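Local coordinates for envelope glycoprotein (Bourbon virus, PDB 5ZKX), which is the envelope glycoprotein, captured in its postfusion form, and probably drives fusion of the viral and host membranes as other gp64-family proteins do, at residues 148-153 with 190-195; 165-170 with 422-427; 106-111 with 135-140. One frame throughout, in Å; residues are numbered along the deposited sequence.

Interaction 1. Residues 148-153 with 190-195; sequences THLEVR and YLYSPK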
ATOM      1  N   THR A 148       1.984  25.722  -3.384  1.00 23.62           N
ATOM      2  CA  THR A 148       2.366  24.315  -3.391  1.00 22.82           C
ATOM      3  C   THR A 148       2.847  23.917  -4.782  1.00 22.27           C
ATOM      4  O   THR A 148       2.843  24.713  -5.725  1.00 21.10           O
ATOM      5  CB  THR A 148       1.205  23.403  -2.959  1.00 24.85           C
ATOM      6  OG1 THR A 148       0.169  23.434  -3.948  1.00 20.09           O
ATOM      7  CG2 THR A 148       0.639  23.838  -1.616  1.00 29.48           C
ATOM      8  N   HIS A 149       3.265  22.661  -4.894  1.00 24.14           N
ATOM      9  CA  HIS A 149       3.671  22.061  -6.156  1.00 22.06           C
ATOM     10  C   HIS A 149       2.562  21.134  -6.629  1.00 20.25           C
ATOM     11  O   HIS A 149       2.095  20.279  -5.868  1.00 23.26           O
ATOM     12  CB  HIS A 149       4.986  21.294  -5.986  1.00 21.60           C
ATOM     13  CG  HIS A 149       5.220  20.236  -7.020  1.00 24.26           C
ATOM     14  ND1 HIS A 149       5.869  20.488  -8.210  1.00 29.95           N
ATOM     15  CD2 HIS A 149       4.907  18.919  -7.035  1.00 25.38           C
ATOM     16  CE1 HIS A 149       5.936  19.375  -8.917  1.00 29.26           C
ATOM     17  NE2 HIS A 149       5.361  18.407  -8.227  1.00 30.68           N
ATOM     18  N   LEU A 150       2.127  21.312  -7.871  1.00 19.81           N
ATOM     19  CA  LEU A 150       1.060  20.502  -8.444  1.00 27.35           C
ATOM     20  C   LEU A 150       1.641  19.524  -9.457  1.00 27.56           C
ATOM     21  O   LEU A 150       2.412  19.919 -10.338  1.00 30.70           O
ATOM     22  CB  LEU A 150      -0.009  21.373  -9.109  1.00 25.00           C
ATOM     23  CG  LEU A 150      -1.176  20.575  -9.701  1.00 22.41           C
ATOM     24  CD1 LEU A 150      -1.917  19.818  -8.609  1.00 20.37           C
ATOM     25  CD2 LEU A 150      -2.124  21.472 -10.483  1.00 21.90           C
ATOM     26  N   GLU A 151       1.264  18.254  -9.329  1.00 25.50           N
ATOM     27  CA  GLU A 151       1.693  17.202 -10.244  1.00 26.70           C
ATOM     28  C   GLU A 151       0.598  17.009 -11.286  1.00 24.01           C
ATOM     29  O   GLU A 151      -0.509  16.568 -10.960  1.00 23.33           O
ATOM     30  CB  GLU A 151       1.980  15.905  -9.491  1.00 29.75           C
ATOM     31  CG  GLU A 151       3.064  15.041 -10.121  1.00 30.27           C
ATOM     32  CD  GLU A 151       4.454  15.601  -9.901  1.00 38.07           C
ATOM     33  OE1 GLU A 151       4.978  15.480  -8.774  1.00 41.65           O
ATOM     34  OE2 GLU A 151       5.023  16.166 -10.857  1.00 41.69           O
ATOM     35  N   VAL A 152       0.903  17.346 -12.532  1.00 27.06           N
ATOM     36  CA  VAL A 152      -0.046  17.249 -13.632  1.00 26.71           C
ATOM     37  C   VAL A 152       0.080  15.873 -14.270  1.00 31.21           C
ATOM     38  O   VAL A 152       1.187  15.340 -14.421  1.00 27.82           O
ATOM     39  CB  VAL A 152       0.195  18.381 -14.651  1.00 29.03           C
ATOM     40  CG1 VAL A 152      -0.340  18.013 -16.026  1.00 35.23           C
ATOM     41  CG2 VAL A 152      -0.450  19.664 -14.159  1.00 30.60           C
ATOM     42  N   ARG A 153      -1.059  15.284 -14.629  1.00 27.67           N
ATOM     43  CA  ARG A 153      -1.117  13.938 -15.180  1.00 27.09           C
ATOM     44  C   ARG A 153      -1.510  13.982 -16.654  1.00 26.47           C
ATOM     45  O   ARG A 153      -1.845  15.033 -17.208  1.00 24.69           O
ATOM     46  CB  ARG A 153      -2.101  13.066 -14.390  1.00 26.64           C
ATOM     47  CG  ARG A 153      -1.511  12.396 -13.147  1.00 28.54           C
ATOM     48  CD  ARG A 153      -1.044  13.416 -12.137  1.00 25.30           C
ATOM     49  NE  ARG A 153      -1.239  12.978 -10.761  1.00 28.39           N
ATOM     50  CZ  ARG A 153      -0.299  12.401 -10.022  1.00 30.82           C
ATOM     51  NH1 ARG A 153       0.907  12.184 -10.530  1.00 37.58           N
ATOM     52  NH2 ARG A 153      -0.565  12.042  -8.774  1.00 35.45           N
ATOM     53  N   TYR A 190      -7.961  28.839  -8.007  1.00 25.00           N
ATOM     54  CA  TYR A 190      -6.772  28.044  -8.268  1.00 20.25           C
ATOM     55  C   TYR A 190      -6.021  28.626  -9.453  1.00 20.63           C
ATOM     56  O   TYR A 190      -6.618  28.896 -10.500  1.00 19.67           O
ATOM     57  CB  TYR A 190      -7.134  26.588  -8.546  1.00 17.11           C
ATOM     58  CG  TYR A 190      -8.066  25.969  -7.532  1.00 18.48           C
ATOM     59  CD1 TYR A 190      -7.572  25.211  -6.485  1.00 17.26           C
ATOM     60  CD2 TYR A 190      -9.441  26.132  -7.633  1.00 17.99           C
ATOM     61  CE1 TYR A 190      -8.418  24.637  -5.563  1.00 18.27           C
ATOM     62  CE2 TYR A 190     -10.293  25.562  -6.718  1.00 18.83           C
ATOM     63  CZ  TYR A 190      -9.775  24.816  -5.683  1.00 17.54           C
ATOM     64  OH  TYR A 190     -10.623  24.241  -4.764  1.00 22.66           O
ATOM     65  N   LEU A 191      -4.714  28.812  -9.285  1.00 20.69           N
ATOM     66  CA  LEU A 191      -3.841  29.289 -10.347  1.00 24.33           C
ATOM     67  C   LEU A 191      -2.632  28.372 -10.455  1.00 27.72           C
ATOM     68  O   LEU A 191      -1.923  28.150  -9.467  1.00 24.38           O
ATOM     69  CB  LEU A 191      -3.390  30.726 -10.090  1.00 21.15           C
ATOM     70  CG  LEU A 191      -2.442  31.307 -11.135  1.00 25.36           C
ATOM     71  CD1 LEU A 191      -3.182  31.582 -12.436  1.00 28.94           C
ATOM     72  CD2 LEU A 191      -1.777  32.566 -10.604  1.00 22.48           C
ATOM     73  N   TYR A 192      -2.400  27.845 -11.654  1.00 29.31           N
ATOM     74  CA  TYR A 192      -1.278  26.956 -11.932  1.00 25.95           C
ATOM     75  C   TYR A 192      -0.404  27.605 -12.993  1.00 25.40           C
ATOM     76  O   TYR A 192      -0.859  27.841 -14.118  1.00 30.07           O
ATOM     77  CB  TYR A 192      -1.778  25.586 -12.390  1.00 29.32           C
ATOM     78  CG  TYR A 192      -0.701  24.651 -12.883  1.00 24.25           C
ATOM     79  CD1 TYR A 192      -0.610  24.322 -14.226  1.00 22.20           C
ATOM     80  CD2 TYR A 192       0.212  24.087 -12.007  1.00 23.57           C
ATOM     81  CE1 TYR A 192       0.363  23.465 -14.684  1.00 22.46           C
ATOM     82  CE2 TYR A 192       1.190  23.225 -12.457  1.00 25.31           C
ATOM     83  CZ  TYR A 192       1.261  22.919 -13.799  1.00 26.13           C
ATOM     84  OH  TYR A 192       2.230  22.062 -14.265  1.00 26.63           O
ATOM     85  N   SER A 193       0.846  27.896 -12.637  1.00 28.71           N
ATOM     86  CA  SER A 193       1.758  28.649 -13.496  1.00 31.43           C
ATOM     87  C   SER A 193       3.033  27.846 -13.718  1.00 30.06           C
ATOM     88  O   SER A 193       3.981  27.932 -12.927  1.00 31.00           O
ATOM     89  CB  SER A 193       2.075  30.016 -12.890  1.00 33.88           C
ATOM     90  OG  SER A 193       0.889  30.726 -12.574  1.00 34.19           O
ATOM     91  N   PRO A 194       3.094  27.061 -14.788  1.00 22.68           N
ATOM     92  CA  PRO A 194       4.312  26.311 -15.099  1.00 25.87           C
ATOM     93  C   PRO A 194       5.306  27.142 -15.901  1.00 34.05           C
ATOM     94  O   PRO A 194       4.958  28.125 -16.560  1.00 26.98           O
ATOM     95  CB  PRO A 194       3.784  25.140 -15.934  1.00 26.17           C
ATOM     96  CG  PRO A 194       2.619  25.728 -16.662  1.00 28.18           C
ATOM     97  CD  PRO A 194       2.003  26.755 -15.730  1.00 26.06           C
ATOM     98  N   LYS A 195       6.572  26.717 -15.832  1.00 50.18           N
ATOM     99  CA  LYS A 195       7.626  27.414 -16.564  1.00 50.50           C
ATOM    100  C   LYS A 195       7.391  27.331 -18.066  1.00 52.27           C
ATOM    101  O   LYS A 195       7.411  28.348 -18.769  1.00 54.08           O
ATOM    102  CB  LYS A 195       8.995  26.838 -16.198  1.00 48.99           C
ATOM    103  CG  LYS A 195       9.135  26.449 -14.737  1.00 55.37           C
ATOM    104  CD  LYS A 195      10.112  27.359 -14.010  1.00 51.64           C
ATOM    105  CE  LYS A 195      10.200  27.000 -12.532  1.00 59.30           C
ATOM    106  NZ  LYS A 195      10.347  25.530 -12.320  1.00 48.22           N
TER

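Interaction 2. Residues 165-170 with 422-427; sequences IVMPNG and DGWTFV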
ATOM      1  N   ILE A 165      -5.352  18.292 -14.648  1.00 25.27           N
ATOM      2  CA  ILE A 165      -5.314  18.250 -13.193  1.00 21.04           C
ATOM      3  C   ILE A 165      -6.437  17.342 -12.725  1.00 26.57           C
ATOM      4  O   ILE A 165      -7.585  17.480 -13.171  1.00 27.53           O
ATOM      5  CB  ILE A 165      -5.449  19.653 -12.582  1.00 25.80           C
ATOM      6  CG1 ILE A 165      -4.451  20.612 -13.229  1.00 28.41           C
ATOM      7  CG2 ILE A 165      -5.231  19.594 -11.073  1.00 22.64           C
ATOM      8  CD1 ILE A 165      -4.837  22.070 -13.120  1.00 23.59           C
ATOM      9  N   VAL A 166      -6.111  16.405 -11.841  1.00 32.29           N
ATOM     10  CA  VAL A 166      -7.076  15.450 -11.312  1.00 29.19           C
ATOM     11  C   VAL A 166      -7.590  15.970  -9.978  1.00 28.39           C
ATOM     12  O   VAL A 166      -6.802  16.310  -9.085  1.00 24.64           O
ATOM     13  CB  VAL A 166      -6.455  14.048 -11.170  1.00 31.68           C
ATOM     14  CG1 VAL A 166      -6.214  13.443 -12.540  1.00 27.47           C
ATOM     15  CG2 VAL A 166      -5.149  14.111 -10.398  1.00 32.53           C
ATOM     16  N   MET A 167      -8.906  16.058  -9.854  1.00 30.44           N
ATOM     17  CA  MET A 167      -9.521  16.479  -8.610  1.00 30.40           C
ATOM     18  C   MET A 167      -9.671  15.286  -7.673  1.00 28.60           C
ATOM     19  O   MET A 167      -9.707  14.136  -8.118  1.00 29.11           O
ATOM     20  CB  MET A 167     -10.880  17.116  -8.884  1.00 29.95           C
ATOM     21  CG  MET A 167     -10.841  18.278  -9.864  1.00 34.07           C
ATOM     22  SD  MET A 167     -10.026  19.728  -9.168  1.00 51.83           S
ATOM     23  CE  MET A 167      -8.729  20.009 -10.360  1.00 32.02           C
ATOM     24  N   PRO A 168      -9.732  15.531  -6.363  1.00 18.13           N
ATOM     25  CA  PRO A 168      -9.939  14.412  -5.430  1.00 22.66           C
ATOM     26  C   PRO A 168     -11.234  13.650  -5.667  1.00 20.74           C
ATOM     27  O   PRO A 168     -11.315  12.469  -5.309  1.00 19.92           O
ATOM     28  CB  PRO A 168      -9.918  15.098  -4.057  1.00 21.03           C
ATOM     29  CG  PRO A 168      -9.060  16.304  -4.267  1.00 20.83           C
ATOM     30  CD  PRO A 168      -9.357  16.773  -5.665  1.00 17.12           C
ATOM     31  N   ASN A 169     -12.246  14.275  -6.268  1.00 30.59           N
ATOM     32  CA  ASN A 169     -13.492  13.571  -6.546  1.00 29.15           C
ATOM     33  C   ASN A 169     -13.422  12.707  -7.798  1.00 32.44           C
ATOM     34  O   ASN A 169     -14.386  11.993  -8.091  1.00 34.41           O
ATOM     35  CB  ASN A 169     -14.651  14.562  -6.676  1.00 29.34           C
ATOM     36  CG  ASN A 169     -14.465  15.541  -7.818  1.00 33.58           C
ATOM     37  OD1 ASN A 169     -13.509  15.448  -8.584  1.00 32.53           O
ATOM     38  ND2 ASN A 169     -15.390  16.488  -7.939  1.00 32.48           N
ATOM     39  N   GLY A 170     -12.315  12.758  -8.541  1.00 31.05           N
ATOM     40  CA  GLY A 170     -12.157  12.013  -9.768  1.00 21.67           C
ATOM     41  C   GLY A 170     -12.294  12.845 -11.024  1.00 26.25           C
ATOM     42  O   GLY A 170     -11.830  12.416 -12.087  1.00 26.79           O
ATOM     43  N   ASP A 422      -0.683  18.454  -1.081  1.00 24.84           N
ATOM     44  CA  ASP A 422      -0.658  19.639  -0.228  1.00 26.95           C
ATOM     45  C   ASP A 422      -1.793  20.600  -0.561  1.00 28.17           C
ATOM     46  O   ASP A 422      -2.415  21.172   0.340  1.00 34.24           O
ATOM     47  CB  ASP A 422       0.691  20.343  -0.357  1.00 24.26           C
ATOM     48  CG  ASP A 422       1.736  19.767   0.571  1.00 29.11           C
ATOM     49  OD1 ASP A 422       1.418  18.802   1.298  1.00 26.61           O
ATOM     50  OD2 ASP A 422       2.873  20.282   0.578  1.00 30.40           O
ATOM     51  N   GLY A 423      -2.073  20.794  -1.849  1.00 28.05           N
ATOM     52  CA  GLY A 423      -3.127  21.721  -2.227  1.00 26.93           C
ATOM     53  C   GLY A 423      -4.501  21.233  -1.812  1.00 30.73           C
ATOM     54  O   GLY A 423      -5.294  21.986  -1.239  1.00 35.25           O
ATOM     55  N   TRP A 424      -4.802  19.964  -2.090  1.00 27.43           N
ATOM     56  CA  TRP A 424      -6.097  19.411  -1.722  1.00 23.59           C
ATOM     57  C   TRP A 424      -6.221  19.182  -0.226  1.00 22.70           C
ATOM     58  O   TRP A 424      -7.342  19.127   0.290  1.00 27.53           O
ATOM     59  CB  TRP A 424      -6.344  18.111  -2.484  1.00 23.73           C
ATOM     60  CG  TRP A 424      -6.170  18.265  -3.966  1.00 31.65           C
ATOM     61  CD1 TRP A 424      -5.410  17.485  -4.788  1.00 29.05           C
ATOM     62  CD2 TRP A 424      -6.763  19.269  -4.803  1.00 32.21           C
ATOM     63  NE1 TRP A 424      -5.497  17.935  -6.083  1.00 24.65           N
ATOM     64  CE2 TRP A 424      -6.321  19.028  -6.119  1.00 26.02           C
ATOM     65  CE3 TRP A 424      -7.630  20.343  -4.569  1.00 31.37           C
ATOM     66  CZ2 TRP A 424      -6.712  19.823  -7.192  1.00 27.06           C
ATOM     67  CZ3 TRP A 424      -8.017  21.129  -5.639  1.00 30.31           C
ATOM     68  CH2 TRP A 424      -7.558  20.864  -6.933  1.00 24.45           C
ATOM     69  N   THR A 425      -5.102  19.043   0.480  1.00 25.95           N
ATOM     70  CA  THR A 425      -5.154  19.005   1.936  1.00 25.70           C
ATOM     71  C   THR A 425      -5.433  20.391   2.501  1.00 26.17           C
ATOM     72  O   THR A 425      -6.161  20.532   3.491  1.00 27.08           O
ATOM     73  CB  THR A 425      -3.848  18.438   2.486  1.00 27.62           C
ATOM     74  OG1 THR A 425      -3.624  17.142   1.915  1.00 27.15           O
ATOM     75  CG2 THR A 425      -3.909  18.317   3.998  1.00 26.61           C
ATOM     76  N   PHE A 426      -4.867  21.426   1.878  1.00 26.93           N
ATOM     77  CA  PHE A 426      -5.204  22.797   2.241  1.00 23.16           C
ATOM     78  C   PHE A 426      -6.691  23.061   2.046  1.00 24.48           C
ATOM     79  O   PHE A 426      -7.346  23.663   2.904  1.00 28.04           O
ATOM     80  CB  PHE A 426      -4.366  23.768   1.406  1.00 28.61           C
ATOM     81  CG  PHE A 426      -4.699  25.217   1.632  1.00 27.79           C
ATOM     82  CD1 PHE A 426      -4.150  25.908   2.698  1.00 22.55           C
ATOM     83  CD2 PHE A 426      -5.548  25.892   0.768  1.00 25.93           C
ATOM     84  CE1 PHE A 426      -4.450  27.240   2.906  1.00 23.09           C
ATOM     85  CE2 PHE A 426      -5.851  27.222   0.972  1.00 25.27           C
ATOM     86  CZ  PHE A 426      -5.298  27.897   2.043  1.00 24.58           C
ATOM     87  N   VAL A 427      -7.240  22.617   0.914  1.00 22.73           N
ATOM     88  CA  VAL A 427      -8.659  22.820   0.636  1.00 16.19           C
ATOM     89  C   VAL A 427      -9.513  22.078   1.655  1.00 17.30           C
ATOM     90  O   VAL A 427     -10.465  22.630   2.216  1.00 21.59           O
ATOM     91  CB  VAL A 427      -8.986  22.384  -0.803  1.00 20.16           C
ATOM     92  CG1 VAL A 427     -10.485  22.170  -0.978  1.00 21.33           C
ATOM     93  CG2 VAL A 427      -8.477  23.415  -1.797  1.00 21.22           C
TER

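Interaction 3. Residues 106-111 with 135-140; sequences SICFVD and HTCNLS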
ATOM      1  N   SER A 106     -25.631  50.413   7.752  1.00 42.35           N
ATOM      2  CA  SER A 106     -25.474  50.530   6.309  1.00 41.87           C
ATOM      3  C   SER A 106     -24.167  49.916   5.828  1.00 40.72           C
ATOM      4  O   SER A 106     -24.011  49.678   4.626  1.00 37.36           O
ATOM      5  CB  SER A 106     -25.540  51.996   5.877  1.00 38.51           C
ATOM      6  OG  SER A 106     -24.304  52.656   6.119  1.00 44.62           O
ATOM      7  N   ILE A 107     -23.234  49.647   6.742  1.00 38.25           N
ATOM      8  CA  ILE A 107     -21.987  48.982   6.402  1.00 33.19           C
ATOM      9  C   ILE A 107     -22.181  47.588   5.826  1.00 33.43           C
ATOM     10  O   ILE A 107     -21.250  47.056   5.210  1.00 32.97           O
ATOM     11  CB  ILE A 107     -21.126  48.909   7.674  1.00 32.31           C
ATOM     12  CG1 ILE A 107     -19.648  48.626   7.392  1.00 40.62           C
ATOM     13  CG2 ILE A 107     -21.608  47.804   8.570  1.00 37.19           C
ATOM     14  CD1 ILE A 107     -18.991  49.621   6.489  1.00 32.18           C
ATOM     15  N   CYS A 108     -23.378  47.001   5.952  1.00 38.86           N
ATOM     16  CA  CYS A 108     -23.612  45.638   5.476  1.00 34.45           C
ATOM     17  C   CYS A 108     -23.644  45.532   3.960  1.00 34.35           C
ATOM     18  O   CYS A 108     -23.593  44.414   3.446  1.00 35.37           O
ATOM     19  CB  CYS A 108     -24.913  45.083   6.059  1.00 35.63           C
ATOM     20  SG  CYS A 108     -24.723  44.130   7.601  1.00 29.44           S
ATOM     21  N   PHE A 109     -23.739  46.654   3.236  1.00 39.02           N
ATOM     22  CA  PHE A 109     -23.714  46.667   1.768  1.00 37.87           C
ATOM     23  C   PHE A 109     -22.932  47.914   1.360  1.00 44.82           C
ATOM     24  O   PHE A 109     -23.497  49.004   1.244  1.00 58.08           O
ATOM     25  CB  PHE A 109     -25.118  46.664   1.170  1.00 36.98           C
ATOM     26  CG  PHE A 109     -26.044  45.653   1.789  1.00 40.03           C
ATOM     27  CD1 PHE A 109     -26.132  44.371   1.275  1.00 43.71           C
ATOM     28  CD2 PHE A 109     -26.828  45.985   2.881  1.00 41.69           C
ATOM     29  CE1 PHE A 109     -26.983  43.436   1.842  1.00 37.23           C
ATOM     30  CE2 PHE A 109     -27.678  45.051   3.454  1.00 36.17           C
ATOM     31  CZ  PHE A 109     -27.754  43.776   2.933  1.00 31.98           C
ATOM     32  N   VAL A 110     -21.626  47.749   1.152  1.00 44.77           N
ATOM     33  CA  VAL A 110     -20.751  48.882   0.870  1.00 42.69           C
ATOM     34  C   VAL A 110     -19.908  48.698  -0.385  1.00 47.65           C
ATOM     35  O   VAL A 110     -19.517  49.706  -1.008  1.00 53.98           O
ATOM     36  CB  VAL A 110     -19.851  49.171   2.101  1.00 40.21           C
ATOM     37  CG1 VAL A 110     -18.512  49.799   1.726  1.00 45.69           C
ATOM     38  CG2 VAL A 110     -20.588  50.063   3.091  1.00 37.93           C
ATOM     39  N   ASP A 111     -19.693  47.467  -0.861  1.00 49.72           N
ATOM     40  CA  ASP A 111     -18.656  47.146  -1.846  1.00 48.46           C
ATOM     41  C   ASP A 111     -17.280  47.488  -1.267  1.00 51.86           C
ATOM     42  O   ASP A 111     -16.569  48.391  -1.716  1.00 57.04           O
ATOM     43  CB  ASP A 111     -18.917  47.855  -3.183  1.00 50.76           C
ATOM     44  CG  ASP A 111     -18.025  47.356  -4.294  1.00 54.85           C
ATOM     45  OD1 ASP A 111     -18.118  46.161  -4.642  1.00 56.46           O
ATOM     46  OD2 ASP A 111     -17.234  48.163  -4.824  1.00 60.20           O
ATOM     47  N   HIS A 135     -31.925  48.640  12.444  1.00 28.64           N
ATOM     48  CA  HIS A 135     -31.199  47.546  11.820  1.00 26.83           C
ATOM     49  C   HIS A 135     -29.889  47.297  12.555  1.00 30.26           C
ATOM     50  O   HIS A 135     -29.329  48.196  13.183  1.00 30.31           O
ATOM     51  CB  HIS A 135     -30.902  47.850  10.351  1.00 25.47           C
ATOM     52  CG  HIS A 135     -32.106  47.799   9.465  1.00 26.39           C
ATOM     53  ND1 HIS A 135     -32.565  46.630   8.899  1.00 23.61           N
ATOM     54  CD2 HIS A 135     -32.943  48.776   9.042  1.00 28.41           C
ATOM     55  CE1 HIS A 135     -33.634  46.888   8.168  1.00 26.93           C
ATOM     56  NE2 HIS A 135     -33.884  48.183   8.239  1.00 30.77           N
ATOM     57  N   THR A 136     -29.399  46.061  12.465  1.00 32.61           N
ATOM     58  CA  THR A 136     -28.115  45.683  13.039  1.00 30.95           C
ATOM     59  C   THR A 136     -27.306  44.931  11.992  1.00 30.69           C
ATOM     60  O   THR A 136     -27.860  44.155  11.207  1.00 24.64           O
ATOM     61  CB  THR A 136     -28.281  44.816  14.297  1.00 31.40           C
ATOM     62  OG1 THR A 136     -29.205  45.447  15.192  1.00 29.89           O
ATOM     63  CG2 THR A 136     -26.943  44.641  15.011  1.00 32.61           C
ATOM     64  N   CYS A 137     -25.998  45.170  11.976  1.00 34.13           N
ATOM     65  CA  CYS A 137     -25.121  44.549  10.994  1.00 32.22           C
ATOM     66  C   CYS A 137     -23.987  43.822  11.696  1.00 31.58           C
ATOM     67  O   CYS A 137     -23.370  44.361  12.622  1.00 28.67           O
ATOM     68  CB  CYS A 137     -24.553  45.579  10.012  1.00 30.05           C
ATOM     69  SG  CYS A 137     -23.445  44.871   8.752  1.00 35.97           S
ATOM     70  N   ASN A 138     -23.731  42.594  11.257  1.00 31.95           N
ATOM     71  CA  ASN A 138     -22.553  41.831  11.636  1.00 27.29           C
ATOM     72  C   ASN A 138     -21.908  41.290  10.370  1.00 25.35           C
ATOM     73  O   ASN A 138     -22.596  40.771   9.487  1.00 22.33           O
ATOM     74  CB  ASN A 138     -22.896  40.675  12.583  1.00 26.92           C
ATOM     75  CG  ASN A 138     -23.145  41.134  14.001  1.00 26.24           C
ATOM     76  OD1 ASN A 138     -22.207  41.386  14.760  1.00 29.14           O
ATOM     77  ND2 ASN A 138     -24.414  41.243  14.371  1.00 27.66           N
ATOM     78  N   LEU A 139     -20.585  41.411  10.292  1.00 31.00           N
ATOM     79  CA  LEU A 139     -19.831  40.989   9.116  1.00 30.84           C
ATOM     80  C   LEU A 139     -18.496  40.418   9.569  1.00 28.61           C
ATOM     81  O   LEU A 139     -17.738  41.096  10.268  1.00 27.26           O
ATOM     82  CB  LEU A 139     -19.623  42.163   8.156  1.00 28.67           C
ATOM     83  CG  LEU A 139     -19.103  41.873   6.750  1.00 34.07           C
ATOM     84  CD1 LEU A 139     -20.124  41.078   5.958  1.00 34.67           C
ATOM     85  CD2 LEU A 139     -18.755  43.167   6.033  1.00 34.62           C
ATOM     86  N   SER A 140     -18.213  39.173   9.176  1.00 22.00           N
ATOM     87  CA  SER A 140     -16.977  38.484   9.526  1.00 21.00           C
ATOM     88  C   SER A 140     -16.399  37.810   8.290  1.00 21.76           C
ATOM     89  O   SER A 140     -17.131  37.192   7.513  1.00 24.24           O
ATOM     90  CB  SER A 140     -17.217  37.444  10.621  1.00 21.03           C
ATOM     91  OG  SER A 140     -16.011  37.105  11.280  1.00 27.14           O
TER

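Interaction 1. Residues 148-153 with 190-195
Apolar packing makes up the whole of this contact, and on the 190-195 side Y192 carries it alone. L150 and V152, whose CB atoms are directed at 190-195, both lie on one side of its phenol ring plane. L150 meets the CD2-CE2 flank of the ring: its CD2 methyl lies 3.8 Å from Y192 CD2, and its CB is 4.0 Å from Y192 CE2. The two side chains cross at about a right angle. V152 meets the far end, with CG2 3.7 Å from Y192 CZ and 3.6 Å from Y192 OH. Both aliphatic groups approach the ring obliquely. The torsions account for this reach: Y192 CG is anti to its backbone N (chi1 172°), which extends the ring across the gap, and the nearest CA pair, L150 and Y192, can stay 7.7 Å apart.

No hydrogen bond crosses between the segments. A side-chain hydrogen bond instead lies within 148-153, where H149 NE2 donates to E151 OE1 at 3.0 Å in a nearly straight bond (169°). The acceptor sits in the imidazole plane, whereas the donor stands well above the carboxylate plane. H149 and E151 direct their CB atoms away from 190-195, so the alternating loop separates a polar side from the apolar one. H149 ND1 is bonded to G41 O, which occupies the other ring nitrogen and fixes the ring's rotation.

The loop 148-153 links strand 134-148 to strand 153-155, while Y192 ends strand 188-192. F44 of strand 44-58 packs against both L150 and Y192, and I165 and A163 of strand 162-166 touch L150 and V152, so the contact joins the long-stranded sheet to the small three-stranded one.

Interaction 2. Residues 165-170 with 422-427
P168 lies over one face of the W424 indole, and the rest of the contact is arranged round that ring. P168 CD stands 3.7 Å from the centroid of the five-membered ring and only 11° off its normal, the geometry of a CH-pi contact. The neighbouring P168 CG comes to 3.5 Å from W424 CG, so CG rests near the point where the indole is attached and CD over the five-membered ring. W424 CG lies beside its own backbone N (chi1 -53°), and the side chain projects from helix 422-437 toward 165-170.

M167 approaches the other end of the indole. Its chain bends at both chi2 and chi3, which brings SD to 3.5 Å from W424 CH2, with the CE methyl also against the benzo carbons. The sulfur is 4.4 Å from the six-membered centroid and 47° off the normal, an oblique Met-aromatic contact. I165 CG2 lies at the ring edge, near its plane, 4.2 Å from W424 CZ2.

The strand end is followed by a type I turn from M167 to G170, closed by G170 N bonding to M167 O at 3.0 Å. This turn places P168 and M167 at different parts of one indole.

Chemically, the contact rests on dispersion and on the polarisable ring and sulfur, for no hydrogen bond joins the segments. Even W424 NE1 and V166 O, 3.7 Å apart, form none, and the carbonyl comes in obliquely to the ring. Between these two segments the association is therefore one of packing, without a directional polar bond.

Interaction 3. Residues 106-111 with 135-140
N138 OD1 is approached by two donors, D99 N and R126 NE, both through weak hydrogen bonds, while N138 ND2 donates to N128 OD1. The CB of N138 is directed away from 106-111, and its amide is bonded outside the two segments; only the backbone of N138 comes near, its N lying 4.1 Å from C108 SG.

The link between the segments is covalent. C108 SG and C137 SG form a disulfide at 1.9 Å, with a chi3 of 106°. C137 SG is anti to its backbone N (chi1 -180°), carrying the sulfur out from the strand to meet the short 3-10 turn, and the two CA atoms end 5.8 Å apart. I107 adds the second contact: its CG2, wedged between the backbone N and the carbonyl carbon, packs 3.5 Å from C137 SG. The bridge thus has an aliphatic neighbour at its strand-side sulfur. No hydrogen bond joins the two segments.

Strand 134-148 runs beside strand 44-58, through backbone bonds such as N138 with S54, and C137 pairs with A100 of strand 100-101. V97 touches I107 and C137, and Y55 packs on C108, so the disulfide ties the loop before strand 116-118 to this sheet.

How the interactions relate
Interactions 1 and 2 are neighbours, their centres 12 Å apart, and they touch: Y190 CE1 packs 3.5 Å from W424 CZ3, and T148 CG2 meets D422 CB at 3.7 Å. Their segments alternate along the chain, so helix 422-437 is brought back onto a region formed by residues far earlier in the sequence. Interaction 3 closes before either opens; its centre is about 37 and 34 Å from those of interactions 1 and 2. Strand 134-148 spans this gap and shares an antiparallel sheet with strand 188-192, which interactions 1 and 3 both reach. The postfusion chain thus combines a disulfide-tied part centred about 49 Å from the chain centre with packing about 17 and 15 Å from it.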